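Local coordinates for protein phosphoheptose isomerase (PDB 5I01) that probably catalyses, as a zinc-dependent homotetramer, the isomerisation of sedoheptulose 7-phosphate to D-glycero-D-manno-heptose 7-phosphate, the entry step of heptose biosynthesis, at residues A36-Q41 with H143-T148; N129-V134 with G153-M158. The protein carries 1 engineered substitution. All coordinates share one frame; numbering follows the deposited sequence.

Interaction 1 of 2, residues A36-Q41 with H143-T148; sequences AELMLQ and HVIALT
The forked end of L38 overlaps H143 and I145, and its two methyls divide the work. L38 CD1 comes to 3.7 Å from H143 CD2, approaching the imidazole at a slant. L38 CD2 rests 3.8 Å from H143 CB and also meets I145 CG1 at 4.0 Å. L38 CG stands anti to the backbone N (chi1 180°), and chi2 (53°) then sets CD1 by H143 and CD2 between H143 and I145. L38 and I145 slide past one another in opposite directions. Further along I145, CD1 ends at 3.7 Å from M39 CG, and these two chains cross at about a right angle. M39 starts off to the side, but its outer part swings closer to the strand. No hydrogen bond joins the segments; the contact is apolar packing that buries 214 Å² in total. The axes of the helix and strand segments have a signed crossing angle of -145°, so the two run roughly antiparallel. This is helix-on-sheet packing in an alpha/beta sandwich, set back from the metal: the M39 side chain is about 13 Å from a bound zinc ion. Around it, I145 exchanges backbone hydrogen bonds with L118 and G120 of strand 117-122 and touches L166 of strand 164-168, while M39 packs against M187 and I191 of helix 173-193.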
loop_
_atom_site.group_PDB
_atom_site.type_symbol
_atom_site.label_atom_id
_atom_site.label_comp_id
_atom_site.label_asym_id
_atom_site.label_seq_id
_atom_site.Cartn_x
_atom_site.Cartn_y
_atom_site.Cartn_z
ATOM N N ALA A 36 -4.035 9.174 25.077
ATOM C CA ALA A 36 -5.197 9.774 24.442
ATOM C C ALA A 36 -5.278 11.286 24.696
ATOM O O ALA A 36 -5.560 12.063 23.773
ATOM C CB ALA A 36 -6.462 9.085 24.928
ATOM N N GLU A 37 -5.040 11.692 25.946
ATOM C CA GLU A 37 -5.007 13.115 26.321
ATOM C C GLU A 37 -3.990 13.872 25.476
ATOM O O GLU A 37 -4.292 14.940 24.948
ATOM C CB GLU A 37 -4.700 13.293 27.825
ATOM C CG GLU A 37 -5.902 13.024 28.736
ATOM C CD GLU A 37 -5.590 13.029 30.239
ATOM O OE1 GLU A 37 -4.402 12.932 30.638
ATOM O OE2 GLU A 37 -6.557 13.119 31.037
ATOM N N LEU A 38 -2.797 13.295 25.338
ATOM C CA LEU A 38 -1.742 13.865 24.495
ATOM C C LEU A 38 -2.147 14.024 23.020
ATOM O O LEU A 38 -1.804 15.023 22.390
ATOM C CB LEU A 38 -0.473 13.015 24.592
ATOM C CG LEU A 38 0.721 13.483 23.758
ATOM C CD1 LEU A 38 1.045 14.944 24.039
ATOM C CD2 LEU A 38 1.923 12.595 24.030
ATOM N N MET A 39 -2.855 13.040 22.475
ATOM C CA MET A 39 -3.357 13.124 21.096
ATOM C C MET A 39 -4.475 14.180 20.930
ATOM O O MET A 39 -4.534 14.846 19.899
ATOM C CB MET A 39 -3.818 11.744 20.588
ATOM C CG MET A 39 -2.672 10.793 20.265
ATOM S SD MET A 39 -3.193 9.245 19.486
ATOM C CE MET A 39 -4.015 8.489 20.873
ATOM N N LEU A 40 -5.340 14.326 21.936
ATOM C CA LEU A 40 -6.368 15.384 21.962
ATOM C C LEU A 40 -5.788 16.794 21.997
ATOM O O LEU A 40 -6.300 17.686 21.328
ATOM C CB LEU A 40 -7.282 15.222 23.175
ATOM C CG LEU A 40 -8.270 14.063 23.122
ATOM C CD1 LEU A 40 -8.697 13.685 24.540
ATOM C CD2 LEU A 40 -9.466 14.401 22.232
ATOM N N GLN A 41 -4.753 16.990 22.811
ATOM C CA GLN A 41 -4.018 18.261 22.893
ATOM C C GLN A 41 -3.383 18.617 21.542
ATOM O O GLN A 41 -3.486 19.758 21.075
ATOM C CB GLN A 41 -2.936 18.159 23.979
ATOM C CG GLN A 41 -2.097 19.408 24.228
ATOM C CD GLN A 41 -0.838 19.120 25.054
ATOM O OE1 GLN A 41 -0.023 18.246 24.709
ATOM N NE2 GLN A 41 -0.665 19.866 26.143
ATOM N N HIS A 143 6.128 14.970 20.411
ATOM C CA HIS A 143 5.979 14.031 21.526
ATOM C C HIS A 143 5.784 12.626 20.968
ATOM O O HIS A 143 5.351 12.469 19.829
ATOM C CB HIS A 143 4.813 14.442 22.413
ATOM C CG HIS A 143 4.837 15.889 22.796
ATOM N ND1 HIS A 143 5.922 16.478 23.405
ATOM C CD2 HIS A 143 3.919 16.871 22.636
ATOM C CE1 HIS A 143 5.670 17.758 23.614
ATOM N NE2 HIS A 143 4.458 18.022 23.159
ATOM N N VAL A 144 6.112 11.612 21.762
ATOM C CA VAL A 144 6.110 10.221 21.290
ATOM C C VAL A 144 5.181 9.370 22.149
ATOM O O VAL A 144 5.107 9.560 23.362
ATOM C CB VAL A 144 7.544 9.630 21.249
ATOM C CG1 VAL A 144 7.555 8.169 20.804
ATOM C CG2 VAL A 144 8.400 10.441 20.294
ATOM N N ILE A 145 4.446 8.464 21.499
ATOM C CA ILE A 145 3.675 7.431 22.184
ATOM C C ILE A 145 4.191 6.099 21.665
ATOM O O ILE A 145 4.012 5.770 20.492
ATOM C CB ILE A 145 2.157 7.560 21.934
ATOM C CG1 ILE A 145 1.641 8.885 22.495
ATOM C CG2 ILE A 145 1.388 6.386 22.556
ATOM C CD1 ILE A 145 0.268 9.277 21.994
ATOM N N ALA A 146 4.849 5.347 22.538
ATOM C CA ALA A 146 5.436 4.073 22.167
ATOM C C ALA A 146 4.480 2.953 22.549
ATOM O O ALA A 146 4.039 2.885 23.698
ATOM C CB ALA A 146 6.771 3.887 22.869
ATOM N N LEU A 147 4.152 2.095 21.579
ATOM C CA LEU A 147 3.456 0.847 21.843
ATOM C C LEU A 147 4.492 -0.265 21.754
ATOM O O LEU A 147 4.922 -0.622 20.652
ATOM C CB LEU A 147 2.299 0.635 20.855
ATOM C CG LEU A 147 1.008 1.391 21.212
ATOM C CD1 LEU A 147 1.227 2.898 21.121
ATOM C CD2 LEU A 147 -0.152 0.994 20.323
ATOM N N THR A 148 4.901 -0.789 22.915
ATOM C CA THR A 148 5.945 -1.828 23.012
ATOM C C THR A 148 5.460 -3.090 23.711
ATOM O O THR A 148 4.340 -3.138 24.218
ATOM C CB THR A 148 7.198 -1.318 23.758
ATOM O OG1 THR A 148 6.900 -1.146 25.149
ATOM C CG2 THR A 148 7.696 0.010 23.168
#

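Interaction 2 of 2, residues N129-V134 with G153-M158; sequences NVIEAV and GKIAAM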
loop_
_atom_site.group_PDB
_atom_site.type_symbol
_atom_site.label_atom_id
_atom_site.label_comp_id
_atom_site.label_asym_id
_atom_site.label_seq_id
_atom_site.Cartn_x
_atom_site.Cartn_y
_atom_site.Cartn_z
ATOM N N ASN A 129 14.368 0.690 12.830
ATOM C CA ASN A 129 13.704 1.803 12.111
ATOM C C ASN A 129 12.728 2.621 12.960
ATOM O O ASN A 129 12.587 3.825 12.726
ATOM C CB ASN A 129 13.062 1.378 10.782
ATOM C CG ASN A 129 12.058 0.258 10.922
ATOM O OD1 ASN A 129 11.702 -0.157 12.024
ATOM N ND2 ASN A 129 11.604 -0.251 9.783
ATOM N N VAL A 130 12.100 1.993 13.951
ATOM C CA VAL A 130 11.251 2.718 14.915
ATOM C C VAL A 130 12.080 3.560 15.898
ATOM O O VAL A 130 11.673 4.662 16.248
ATOM C CB VAL A 130 10.311 1.781 15.697
ATOM C CG1 VAL A 130 9.381 2.597 16.604
ATOM C CG2 VAL A 130 9.514 0.908 14.732
ATOM N N ILE A 131 13.236 3.042 16.330
ATOM C CA ILE A 131 14.212 3.821 17.133
ATOM C C ILE A 131 14.679 5.089 16.399
ATOM O O ILE A 131 14.627 6.193 16.963
ATOM C CB ILE A 131 15.459 2.971 17.523
ATOM C CG1 ILE A 131 15.078 1.872 18.544
ATOM C CG2 ILE A 131 16.600 3.852 18.057
ATOM C CD1 ILE A 131 16.121 0.775 18.686
ATOM N N GLU A 132 15.140 4.935 15.157
ATOM C CA GLU A 132 15.578 6.096 14.365
ATOM C C GLU A 132 14.446 7.123 14.176
ATOM O O GLU A 132 14.703 8.336 14.174
ATOM C CB GLU A 132 16.182 5.668 13.013
ATOM C CG GLU A 132 17.647 5.240 13.083
ATOM C CD GLU A 132 18.621 6.424 13.144
ATOM O OE1 GLU A 132 18.670 7.237 12.183
ATOM O OE2 GLU A 132 19.359 6.546 14.146
ATOM N N ALA A 133 13.206 6.636 14.041
ATOM C CA ALA A 133 12.021 7.512 13.977
ATOM C C ALA A 133 11.792 8.323 15.261
ATOM O O ALA A 133 11.402 9.484 15.192
ATOM C CB ALA A 133 10.772 6.709 13.641
ATOM N N VAL A 134 12.026 7.702 16.421
ATOM C CA VAL A 134 11.936 8.384 17.722
ATOM C C VAL A 134 12.949 9.543 17.821
ATOM O O VAL A 134 12.600 10.655 18.258
ATOM C CB VAL A 134 12.113 7.387 18.896
ATOM C CG1 VAL A 134 12.255 8.109 20.236
ATOM C CG2 VAL A 134 10.931 6.424 18.950
ATOM N N GLY A 153 12.307 -2.662 25.663
ATOM C CA GLY A 153 13.495 -2.542 24.813
ATOM C C GLY A 153 14.224 -1.214 24.887
ATOM O O GLY A 153 14.104 -0.483 25.871
ATOM N N LYS A 154 14.973 -0.902 23.834
ATOM C CA LYS A 154 15.694 0.368 23.761
ATOM C C LYS A 154 14.746 1.571 23.693
ATOM O O LYS A 154 15.077 2.645 24.199
ATOM C CB LYS A 154 16.621 0.395 22.554
ATOM C CG LYS A 154 17.638 -0.738 22.526
ATOM C CD LYS A 154 18.955 -0.288 21.903
ATOM C CE LYS A 154 19.891 -1.455 21.651
ATOM N NZ LYS A 154 19.348 -2.377 20.618
ATOM N N ILE A 155 13.573 1.382 23.080
ATOM C CA ILE A 155 12.563 2.450 22.935
ATOM C C ILE A 155 12.057 2.989 24.285
ATOM O O ILE A 155 12.016 4.204 24.474
ATOM C CB ILE A 155 11.392 2.022 22.006
ATOM C CG1 ILE A 155 11.899 1.909 20.562
ATOM C CG2 ILE A 155 10.243 3.029 22.068
ATOM C CD1 ILE A 155 10.991 1.140 19.620
ATOM N N ALA A 156 11.706 2.097 25.213
ATOM C CA ALA A 156 11.280 2.498 26.565
ATOM C C ALA A 156 12.367 3.288 27.293
ATOM O O ALA A 156 12.075 4.309 27.926
ATOM C CB ALA A 156 10.875 1.288 27.391
ATOM N N ALA A 157 13.612 2.818 27.181
ATOM C CA ALA A 157 14.781 3.528 27.730
ATOM C C ALA A 157 14.956 4.944 27.170
ATOM O O ALA A 157 15.425 5.826 27.873
ATOM C CB ALA A 157 16.060 2.717 27.503
ATOM N N MET A 158 14.539 5.149 25.924
ATOM C CA MET A 158 14.812 6.366 25.148
ATOM C C MET A 158 13.839 7.536 25.376
ATOM O O MET A 158 14.126 8.645 24.942
ATOM C CB MET A 158 14.802 5.976 23.660
ATOM C CG MET A 158 15.578 6.852 22.688
ATOM S SD MET A 158 15.364 6.379 20.941
ATOM C CE MET A 158 14.968 4.638 21.042
#
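The amide N of M158 faces two carbonyl oxygens of its own turn: it bonds to I155 O at 3.1 Å and, weakly, to K154 O. From this turn the M158 side chain reaches over to I131 and V134, in a helix-helix contact within the doubly wound, Rossmann-like sheet of the SIS fold. Helices 128-139 and 153-158 are the connections of two successive beta-alpha-beta crossovers, before and after strand 143-149. The axes of their segments lie 9.9 Å apart and only 14° from parallel, consistent with both covering one face of the sheet. I131 and I155 mark the nearest backbones and meet through their CG1 atoms at 3.8 Å. Deeper toward the sheet, I155 CD1 lies 3.7 Å from V130 CG1, the two side chains crossing at about a right angle. At the outer edge I131 CD1 touches K154 CB, while the amino end of the lysine leads away from the interface. The side chain of I155 is about 4 Å from that of S122, as is V130 from S127, both predicted to bind substrate. Separately, K154 N is hydrogen-bonded to N126 OD1. The V134 and M158 side chains reach toward each other tip to tip, with M158 SD 3.6 Å from V134 CG1, and a bend at chi3 (-26°) sets M158 CE 3.5 Å from I131 CG2.

Strand 143-149 belongs to interaction 1 and is covered on its other side by the helices of interaction 2; the two centres lie 15 Å apart. Along the chain the segments alternate: 36-41, 129-134, 143-148, then 153-158. Interaction 1 uses H143 and I145 to receive helix 29-44, whereas V144 and A146 point to the opposite face, where the helices of interaction 2 lie. The evidence for direct touching is A146 CB at 3.7 Å from I155 CG2, with V144 CG1 also near V134 CG2 at 4.2 Å. The parallel sheet is thus covered on both faces, giving the three-layer SIS sandwich; interaction 2 sits by the predicted substrate residues, and interaction 1 in the packing of the other layer.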